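Long-range contacts in methyltransferase small domain-containing protein (Thermoplasma acidophilum, PDB 1NE2), which is of unknown function but probably acts as a transferase of the S-adenosylmethionine-dependent methyltransferase family: residues 109-114 / 136-141; 140-145 / 195-200. One frame throughout, in Å; residues are numbered along the deposited sequence.

Contact 1 (109-114 / 136-141); sequences GKYDTW and FETSMW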
ATOM      1  N   GLY B 109       3.528   3.665   6.863  1.00 20.51           N
ATOM      2  CA  GLY B 109       3.924   3.487   5.477  1.00 18.74           C
ATOM      3  C   GLY B 109       3.482   4.642   4.596  1.00 19.73           C
ATOM      4  O   GLY B 109       2.779   5.545   5.054  1.00 19.86           O
ATOM      5  N   LYS B 110       3.904   4.615   3.332  1.00 18.66           N
ATOM      6  CA  LYS B 110       3.550   5.649   2.358  1.00 19.67           C
ATOM      7  C   LYS B 110       2.550   5.089   1.345  1.00 18.28           C
ATOM      8  O   LYS B 110       2.690   3.948   0.892  1.00 16.59           O
ATOM      9  CB  LYS B 110       4.808   6.129   1.624  1.00 21.72           C
ATOM     10  CG  LYS B 110       4.546   7.081   0.467  1.00 32.19           C
ATOM     11  CD  LYS B 110       5.849   7.460  -0.236  1.00 37.40           C
ATOM     12  CE  LYS B 110       5.604   8.371  -1.438  1.00 41.52           C
ATOM     13  NZ  LYS B 110       4.982   9.675  -1.067  1.00 43.64           N
ATOM     14  N   TYR B 111       1.551   5.898   0.993  1.00 18.70           N
ATOM     15  CA  TYR B 111       0.500   5.504   0.046  1.00 16.73           C
ATOM     16  C   TYR B 111       0.115   6.698  -0.828  1.00 17.59           C
ATOM     17  O   TYR B 111       0.177   7.841  -0.380  1.00 19.67           O
ATOM     18  CB  TYR B 111      -0.742   5.039   0.818  1.00 15.62           C
ATOM     19  CG  TYR B 111      -0.457   3.918   1.780  1.00 16.30           C
ATOM     20  CD1 TYR B 111      -0.471   2.598   1.346  1.00 15.01           C
ATOM     21  CD2 TYR B 111      -0.084   4.177   3.104  1.00 17.46           C
ATOM     22  CE1 TYR B 111      -0.117   1.554   2.191  1.00 16.88           C
ATOM     23  CE2 TYR B 111       0.280   3.132   3.966  1.00 14.71           C
ATOM     24  CZ  TYR B 111       0.260   1.821   3.492  1.00 17.99           C
ATOM     25  OH  TYR B 111       0.632   0.761   4.292  1.00 17.52           O
ATOM     26  N   ASP B 112      -0.297   6.439  -2.067  1.00 14.63           N
ATOM     27  CA  ASP B 112      -0.710   7.522  -2.962  1.00 14.92           C
ATOM     28  C   ASP B 112      -1.906   8.298  -2.426  1.00 17.05           C
ATOM     29  O   ASP B 112      -1.910   9.536  -2.369  1.00 15.41           O
ATOM     30  CB  ASP B 112      -1.145   6.970  -4.327  1.00 15.00           C
ATOM     31  CG  ASP B 112       0.008   6.511  -5.177  1.00 18.10           C
ATOM     32  OD1 ASP B 112       0.843   7.355  -5.551  1.00 18.10           O
ATOM     33  OD2 ASP B 112       0.073   5.303  -5.483  1.00 19.23           O
ATOM     34  N   THR B 113      -2.923   7.538  -2.035  1.00 15.60           N
ATOM     35  CA  THR B 113      -4.197   8.083  -1.603  1.00 13.77           C
ATOM     36  C   THR B 113      -4.670   7.633  -0.229  1.00 13.33           C
ATOM     37  O   THR B 113      -4.628   6.451   0.092  1.00 13.59           O
ATOM     38  CB  THR B 113      -5.263   7.691  -2.642  1.00 13.26           C
ATOM     39  OG1 THR B 113      -4.802   8.069  -3.948  1.00 13.95           O
ATOM     40  CG2 THR B 113      -6.598   8.364  -2.345  1.00 13.71           C
ATOM     41  N   TRP B 114      -5.121   8.595   0.572  1.00 11.35           N
ATOM     42  CA  TRP B 114      -5.651   8.335   1.913  1.00 12.78           C
ATOM     43  C   TRP B 114      -7.146   8.647   1.912  1.00 15.13           C
ATOM     44  O   TRP B 114      -7.567   9.738   1.497  1.00 15.28           O
ATOM     45  CB  TRP B 114      -4.943   9.228   2.948  1.00 14.88           C
ATOM     46  CG  TRP B 114      -5.523   9.222   4.352  1.00 14.87           C
ATOM     47  CD1 TRP B 114      -6.693   9.800   4.772  1.00 14.67           C
ATOM     48  CD2 TRP B 114      -4.903   8.680   5.526  1.00 13.82           C
ATOM     49  NE1 TRP B 114      -6.831   9.661   6.132  1.00 16.81           N
ATOM     50  CE2 TRP B 114      -5.747   8.978   6.621  1.00 17.13           C
ATOM     51  CE3 TRP B 114      -3.714   7.977   5.758  1.00 16.62           C
ATOM     52  CZ2 TRP B 114      -5.438   8.600   7.934  1.00 16.88           C
ATOM     53  CZ3 TRP B 114      -3.405   7.598   7.070  1.00 19.00           C
ATOM     54  CH2 TRP B 114      -4.268   7.915   8.138  1.00 17.59           C
ATOM     55  N   PHE B 136      -1.586  13.567   6.390  1.00 17.80           N
ATOM     56  CA  PHE B 136      -0.604  14.425   5.745  1.00 18.87           C
ATOM     57  C   PHE B 136       0.845  13.957   5.836  1.00 20.68           C
ATOM     58  O   PHE B 136       1.717  14.462   5.130  1.00 21.76           O
ATOM     59  CB  PHE B 136      -0.759  15.851   6.271  1.00 22.69           C
ATOM     60  CG  PHE B 136      -1.920  16.575   5.660  1.00 25.92           C
ATOM     61  CD1 PHE B 136      -1.806  17.152   4.399  1.00 27.15           C
ATOM     62  CD2 PHE B 136      -3.146  16.625   6.312  1.00 29.40           C
ATOM     63  CE1 PHE B 136      -2.900  17.767   3.792  1.00 30.30           C
ATOM     64  CE2 PHE B 136      -4.250  17.236   5.712  1.00 33.98           C
ATOM     65  CZ  PHE B 136      -4.125  17.809   4.448  1.00 33.48           C
ATOM     66  N   GLU B 137       1.099  12.973   6.687  1.00 19.87           N
ATOM     67  CA  GLU B 137       2.439  12.431   6.825  1.00 22.09           C
ATOM     68  C   GLU B 137       2.524  11.153   5.988  1.00 20.53           C
ATOM     69  O   GLU B 137       3.613  10.646   5.710  1.00 22.82           O
ATOM     70  CB  GLU B 137       2.704  12.107   8.298  1.00 29.15           C
ATOM     71  CG  GLU B 137       4.024  11.419   8.574  1.00 37.95           C
ATOM     72  CD  GLU B 137       4.180  11.040  10.036  1.00 41.65           C
ATOM     73  OE1 GLU B 137       5.228  10.460  10.392  1.00 44.97           O
ATOM     74  OE2 GLU B 137       3.253  11.324  10.826  1.00 41.17           O
ATOM     75  N   THR B 138       1.362  10.667   5.559  1.00 19.57           N
ATOM     76  CA  THR B 138       1.252   9.407   4.823  1.00 18.69           C
ATOM     77  C   THR B 138       0.978   9.429   3.317  1.00 20.20           C
ATOM     78  O   THR B 138       1.588   8.662   2.557  1.00 18.75           O
ATOM     79  CB  THR B 138       0.138   8.529   5.463  1.00 19.59           C
ATOM     80  OG1 THR B 138       0.439   8.289   6.848  1.00 22.60           O
ATOM     81  CG2 THR B 138       0.016   7.197   4.739  1.00 21.30           C
ATOM     82  N   SER B 139       0.071  10.294   2.881  1.00 17.40           N
ATOM     83  CA  SER B 139      -0.319  10.301   1.475  1.00 20.06           C
ATOM     84  C   SER B 139      -0.290  11.621   0.721  1.00 18.53           C
ATOM     85  O   SER B 139      -0.345  12.699   1.309  1.00 18.55           O
ATOM     86  CB  SER B 139      -1.724   9.704   1.358  1.00 19.28           C
ATOM     87  OG  SER B 139      -1.812   8.478   2.064  1.00 21.30           O
HETATM   88  N   MSE B 140      -0.231  11.510  -0.603  1.00 17.88           N
HETATM   89  CA  MSE B 140      -0.204  12.669  -1.487  1.00 19.77           C
HETATM   90  C   MSE B 140      -1.603  13.237  -1.715  1.00 18.29           C
HETATM   91  O   MSE B 140      -1.783  14.459  -1.788  1.00 17.46           O
HETATM   92  CB  MSE B 140       0.426  12.283  -2.826  1.00 23.21           C
HETATM   93  CG  MSE B 140       0.432  13.407  -3.843  1.00 35.80           C
HETATM   94 SE   MSE B 140       1.797  13.188  -5.189  0.28 45.35          SE
HETATM   95  CE  MSE B 140       0.843  12.101  -6.450  1.00 45.62           C
ATOM     96  N   TRP B 141      -2.588  12.349  -1.825  1.00 16.24           N
ATOM     97  CA  TRP B 141      -3.976  12.757  -2.052  1.00 14.46           C
ATOM     98  C   TRP B 141      -4.831  12.289  -0.882  1.00 14.52           C
ATOM     99  O   TRP B 141      -4.878  11.104  -0.568  1.00 14.97           O
ATOM    100  CB  TRP B 141      -4.488  12.164  -3.361  1.00 14.86           C
ATOM    101  CG  TRP B 141      -3.649  12.560  -4.540  1.00 17.14           C
ATOM    102  CD1 TRP B 141      -2.534  11.920  -5.016  1.00 18.08           C
ATOM    103  CD2 TRP B 141      -3.823  13.721  -5.353  1.00 17.82           C
ATOM    104  NE1 TRP B 141      -2.009  12.616  -6.075  1.00 20.86           N
ATOM    105  CE2 TRP B 141      -2.779  13.727  -6.303  1.00 17.53           C
ATOM    106  CE3 TRP B 141      -4.762  14.764  -5.368  1.00 17.11           C
ATOM    107  CZ2 TRP B 141      -2.646  14.737  -7.267  1.00 18.29           C
ATOM    108  CZ3 TRP B 141      -4.632  15.769  -6.327  1.00 14.95           C
ATOM    109  CH2 TRP B 141      -3.580  15.744  -7.263  1.00 18.33           C
TER
HETATM  110  O   HOH W   1       2.685   7.056   7.304  1.00 26.39           O
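Y111 and T138 open a series of backbone hydrogen bonds: Y111 N gives a nearly straight bond to T138 O, 3.2 Å long. Farther on, D112 O is gripped twice, by W141 N at 2.9 Å and by M140 N at 3.1 Å, the second bond weak and bent. W114 N then reaches W141 O at 2.8 Å, and the CA-H of T113 leans on the same oxygen, completing a parallel bridge between T113 and W141.

Side-chain hydroxyls and a water add polar links outside the backbone. S139 OG gives a weak bond to Y111 O, 3.2 Å away, and lies against W114 CB. One water molecule donates both to G109 O (2.7 Å) and to T138 OG1 (2.6 Å); the threonine hydroxyl is also bonded to K134 O in the helix. Beyond these segments, Y111 OH bonds E75 of the second subunit.

Apolar packing centres on T138. Its CG2 stands anti to the backbone N and meets the Y111 ring at its edge, in plane, 3.4 Å from CD2. The W114 side chain crosses that of T138 at about a right angle, bringing CE3 and CZ3 to T138 CB.

The whole is the closing step of a beta-alpha-beta crossover, in which the chain leaving helix 126-138 returns beside strand 111-116, as in Rossmann-like methyltransferases.

Contact 2 (140-145 / 195-200); sequences MWIYSI and VRNHSF
N197 N donates to M140 O over 2.7 Å, in a bond only slightly bent (166°). Two further backbone bonds continue the pairing: I142 N meets V195 O at 2.9 Å, almost perfectly straight, and V195 N returns to I142 O at 2.8 Å. I142 and V195 thus form an antiparallel hydrogen-bonded pair, and W141 and R196 the adjacent non-hydrogen-bonded one. This is where strand 187-197 runs against strand 142-147, in the antiparallel part that follows the parallel strands of a class I methyltransferase-like sheet.

On the face bearing W141 and R196, the arginine bends at chi2 (58°), which carries CD over one face of the indole six-membered ring. The guanidinium stands above the ring and off to one side, its plane turned 71° from the indole, and makes an off-centre cation-pi contact with CZ 5.0 Å from the ring centroid. The model places CG of selenomethionine M140 over one face of the guanidinium, though so close an approach is doubtful. R196 NH1 also forms a salt bridge with the terminal carboxylate, F200 OXT, although F200 is poorly ordered.

The other face is apolar, with I142 CB 4.4 Å from V195 CB and F136 of helix 126-138 packed on both. Past the strand end, N197 OD1 accepts from S199 N at 3.0 Å in an Asx turn, while N197 ND2 bonds F136 O and S139 O.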
HETATM    1  N   MSE B 140      -0.231  11.510  -0.603  1.00 17.88           N
HETATM    2  CA  MSE B 140      -0.204  12.669  -1.487  1.00 19.77           C
HETATM    3  C   MSE B 140      -1.603  13.237  -1.715  1.00 18.29           C
HETATM    4  O   MSE B 140      -1.783  14.459  -1.788  1.00 17.46           O
HETATM    5  CB  MSE B 140       0.426  12.283  -2.826  1.00 23.21           C
HETATM    6  CG  MSE B 140       0.432  13.407  -3.843  1.00 35.80           C
HETATM    7 SE   MSE B 140       1.797  13.188  -5.189  0.28 45.35          SE
HETATM    8  CE  MSE B 140       0.843  12.101  -6.450  1.00 45.62           C
ATOM      9  N   TRP B 141      -2.588  12.349  -1.825  1.00 16.24           N
ATOM     10  CA  TRP B 141      -3.976  12.757  -2.052  1.00 14.46           C
ATOM     11  C   TRP B 141      -4.831  12.289  -0.882  1.00 14.52           C
ATOM     12  O   TRP B 141      -4.878  11.104  -0.568  1.00 14.97           O
ATOM     13  CB  TRP B 141      -4.488  12.164  -3.361  1.00 14.86           C
ATOM     14  CG  TRP B 141      -3.649  12.560  -4.540  1.00 17.14           C
ATOM     15  CD1 TRP B 141      -2.534  11.920  -5.016  1.00 18.08           C
ATOM     16  CD2 TRP B 141      -3.823  13.721  -5.353  1.00 17.82           C
ATOM     17  NE1 TRP B 141      -2.009  12.616  -6.075  1.00 20.86           N
ATOM     18  CE2 TRP B 141      -2.779  13.727  -6.303  1.00 17.53           C
ATOM     19  CE3 TRP B 141      -4.762  14.764  -5.368  1.00 17.11           C
ATOM     20  CZ2 TRP B 141      -2.646  14.737  -7.267  1.00 18.29           C
ATOM     21  CZ3 TRP B 141      -4.632  15.769  -6.327  1.00 14.95           C
ATOM     22  CH2 TRP B 141      -3.580  15.744  -7.263  1.00 18.33           C
ATOM     23  N   ILE B 142      -5.513  13.233  -0.247  1.00 12.21           N
ATOM     24  CA  ILE B 142      -6.313  12.956   0.938  1.00 12.41           C
ATOM     25  C   ILE B 142      -7.796  13.273   0.741  1.00 13.56           C
ATOM     26  O   ILE B 142      -8.158  14.374   0.316  1.00 14.94           O
ATOM     27  CB  ILE B 142      -5.729  13.780   2.121  1.00 14.54           C
ATOM     28  CG1 ILE B 142      -4.296  13.292   2.403  1.00 18.20           C
ATOM     29  CG2 ILE B 142      -6.615  13.659   3.349  1.00 14.88           C
ATOM     30  CD1 ILE B 142      -3.422  14.268   3.165  1.00 23.00           C
ATOM     31  N   TYR B 143      -8.646  12.305   1.069  1.00 13.94           N
ATOM     32  CA  TYR B 143     -10.095  12.450   0.917  1.00 12.10           C
ATOM     33  C   TYR B 143     -10.822  12.110   2.208  1.00 13.13           C
ATOM     34  O   TYR B 143     -10.426  11.197   2.931  1.00 13.24           O
ATOM     35  CB  TYR B 143     -10.604  11.514  -0.181  1.00 13.97           C
ATOM     36  CG  TYR B 143     -10.108  11.852  -1.566  1.00 15.14           C
ATOM     37  CD1 TYR B 143     -10.827  12.719  -2.387  1.00 15.62           C
ATOM     38  CD2 TYR B 143      -8.926  11.296  -2.063  1.00 16.84           C
ATOM     39  CE1 TYR B 143     -10.388  13.023  -3.681  1.00 15.33           C
ATOM     40  CE2 TYR B 143      -8.476  11.593  -3.353  1.00 15.90           C
ATOM     41  CZ  TYR B 143      -9.217  12.452  -4.155  1.00 15.23           C
ATOM     42  OH  TYR B 143      -8.805  12.714  -5.444  1.00 15.16           O
ATOM     43  N   SER B 144     -11.900  12.837   2.480  1.00 14.63           N
ATOM     44  CA  SER B 144     -12.693  12.614   3.688  1.00 14.34           C
ATOM     45  C   SER B 144     -14.160  12.869   3.407  1.00 15.39           C
ATOM     46  O   SER B 144     -14.510  13.789   2.662  1.00 15.92           O
ATOM     47  CB  SER B 144     -12.240  13.560   4.810  1.00 15.94           C
ATOM     48  OG  SER B 144     -13.056  13.414   5.970  1.00 17.55           O
ATOM     49  N   ILE B 145     -15.019  12.047   3.996  1.00 15.38           N
ATOM     50  CA  ILE B 145     -16.452  12.231   3.849  1.00 16.11           C
ATOM     51  C   ILE B 145     -16.995  12.087   5.260  1.00 17.21           C
ATOM     52  O   ILE B 145     -16.685  11.124   5.960  1.00 18.22           O
ATOM     53  CB  ILE B 145     -17.106  11.194   2.885  1.00 16.32           C
ATOM     54  CG1 ILE B 145     -18.603  11.503   2.755  1.00 16.34           C
ATOM     55  CG2 ILE B 145     -16.898   9.769   3.393  1.00 19.15           C
ATOM     56  CD1 ILE B 145     -19.297  10.804   1.600  1.00 16.44           C
ATOM     57  N   VAL B 195      -8.135  16.774  -1.031  1.00 15.79           N
ATOM     58  CA  VAL B 195      -6.984  17.652  -0.798  1.00 17.36           C
ATOM     59  C   VAL B 195      -5.674  17.117  -1.378  1.00 17.39           C
ATOM     60  O   VAL B 195      -5.406  15.910  -1.320  1.00 16.29           O
ATOM     61  CB  VAL B 195      -6.757  17.861   0.726  1.00 18.26           C
ATOM     62  CG1 VAL B 195      -5.815  19.035   0.961  1.00 18.04           C
ATOM     63  CG2 VAL B 195      -8.088  18.073   1.440  1.00 16.59           C
ATOM     64  N   ARG B 196      -4.865  18.009  -1.950  1.00 17.51           N
ATOM     65  CA  ARG B 196      -3.561  17.610  -2.481  1.00 17.37           C
ATOM     66  C   ARG B 196      -2.520  18.016  -1.440  1.00 18.75           C
ATOM     67  O   ARG B 196      -2.387  19.194  -1.115  1.00 18.05           O
ATOM     68  CB  ARG B 196      -3.266  18.313  -3.807  1.00 19.16           C
ATOM     69  CG  ARG B 196      -1.880  18.014  -4.369  1.00 26.07           C
ATOM     70  CD  ARG B 196      -1.677  16.520  -4.581  1.00 33.62           C
ATOM     71  NE  ARG B 196      -0.451  16.227  -5.326  1.00 42.66           N
ATOM     72  CZ  ARG B 196       0.779  16.336  -4.832  1.00 45.23           C
ATOM     73  NH1 ARG B 196       0.965  16.726  -3.579  1.00 46.77           N
ATOM     74  NH2 ARG B 196       1.827  16.064  -5.598  1.00 47.14           N
ATOM     75  N   ASN B 197      -1.793  17.039  -0.912  1.00 18.05           N
ATOM     76  CA  ASN B 197      -0.776  17.295   0.109  1.00 20.64           C
ATOM     77  C   ASN B 197       0.332  18.221  -0.403  1.00 22.09           C
ATOM     78  O   ASN B 197       0.852  18.027  -1.496  1.00 21.95           O
ATOM     79  CB  ASN B 197      -0.145  15.974   0.550  1.00 18.70           C
ATOM     80  CG  ASN B 197       0.546  16.076   1.898  1.00 21.15           C
ATOM     81  OD1 ASN B 197       0.989  17.149   2.305  1.00 21.07           O
ATOM     82  ND2 ASN B 197       0.655  14.950   2.591  1.00 22.01           N
ATOM     83  N   HIS B 198       0.688  19.228   0.388  1.00 21.64           N
ATOM     84  CA  HIS B 198       1.756  20.153   0.012  1.00 28.30           C
ATOM     85  C   HIS B 198       3.127  19.484   0.085  1.00 33.78           C
ATOM     86  O   HIS B 198       4.057  19.876  -0.625  1.00 31.22           O
ATOM     87  CB  HIS B 198       1.763  21.364   0.945  1.00 28.91           C
ATOM     88  CG  HIS B 198       0.764  22.416   0.585  1.00 30.23           C
ATOM     89  ND1 HIS B 198       0.354  23.385   1.477  1.00 28.56           N
ATOM     90  CD2 HIS B 198       0.121  22.678  -0.578  1.00 32.19           C
ATOM     91  CE1 HIS B 198      -0.498  24.197   0.878  1.00 30.18           C
ATOM     92  NE2 HIS B 198      -0.656  23.791  -0.369  1.00 31.27           N
ATOM     93  N   SER B 199       3.252  18.487   0.955  1.00 40.39           N
ATOM     94  CA  SER B 199       4.516  17.779   1.140  1.00 48.23           C
ATOM     95  C   SER B 199       5.000  17.051  -0.109  1.00 54.31           C
ATOM     96  O   SER B 199       5.783  17.594  -0.891  1.00 57.13           O
ATOM     97  CB  SER B 199       4.392  16.791   2.303  1.00 47.28           C
ATOM     98  OG  SER B 199       4.087  17.471   3.509  1.00 47.65           O
ATOM     99  N   PHE B 200       4.541  15.818  -0.289  1.00 60.05           N
ATOM    100  CA  PHE B 200       4.937  15.018  -1.443  1.00 65.41           C
ATOM    101  C   PHE B 200       3.790  14.810  -2.426  1.00 67.95           C
ATOM    102  O   PHE B 200       3.364  13.649  -2.603  1.00 69.44           O
ATOM    103  CB  PHE B 200       5.485  13.664  -0.977  1.00 68.26           C
ATOM    104  CG  PHE B 200       4.786  13.106   0.231  1.00 70.70           C
ATOM    105  CD1 PHE B 200       3.415  12.873   0.218  1.00 70.98           C
ATOM    106  CD2 PHE B 200       5.503  12.818   1.388  1.00 71.46           C
ATOM    107  CE1 PHE B 200       2.768  12.362   1.339  1.00 71.53           C
ATOM    108  CE2 PHE B 200       4.864  12.307   2.515  1.00 72.04           C
ATOM    109  CZ  PHE B 200       3.493  12.079   2.489  1.00 71.73           C
ATOM    110  OXT PHE B 200       3.333  15.815  -3.009  1.00 69.89           O
TER

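In the fold
From the N-terminal side, strand 111-116 leads into helix 126-138, and contact 1 closes that excursion as the chain comes back toward strand 142-147. Contact 2 closes the next and longer one, through helix 151-161 and strand 162-173 to strand 187-197. The loops neither nest nor cross: they follow one another and share M140 and W141, an example of two successive loops building one sheet by meeting at a strand entrance. Strand 142-147 is consequently flanked by 111-116, parallel, and by 187-197, antiparallel, in a sheet of strand order 3-2-1-4-5-7-6. The C-terminal F200 reaches back to K110 in a cation-pi contact, bringing the outer ends of both loops together.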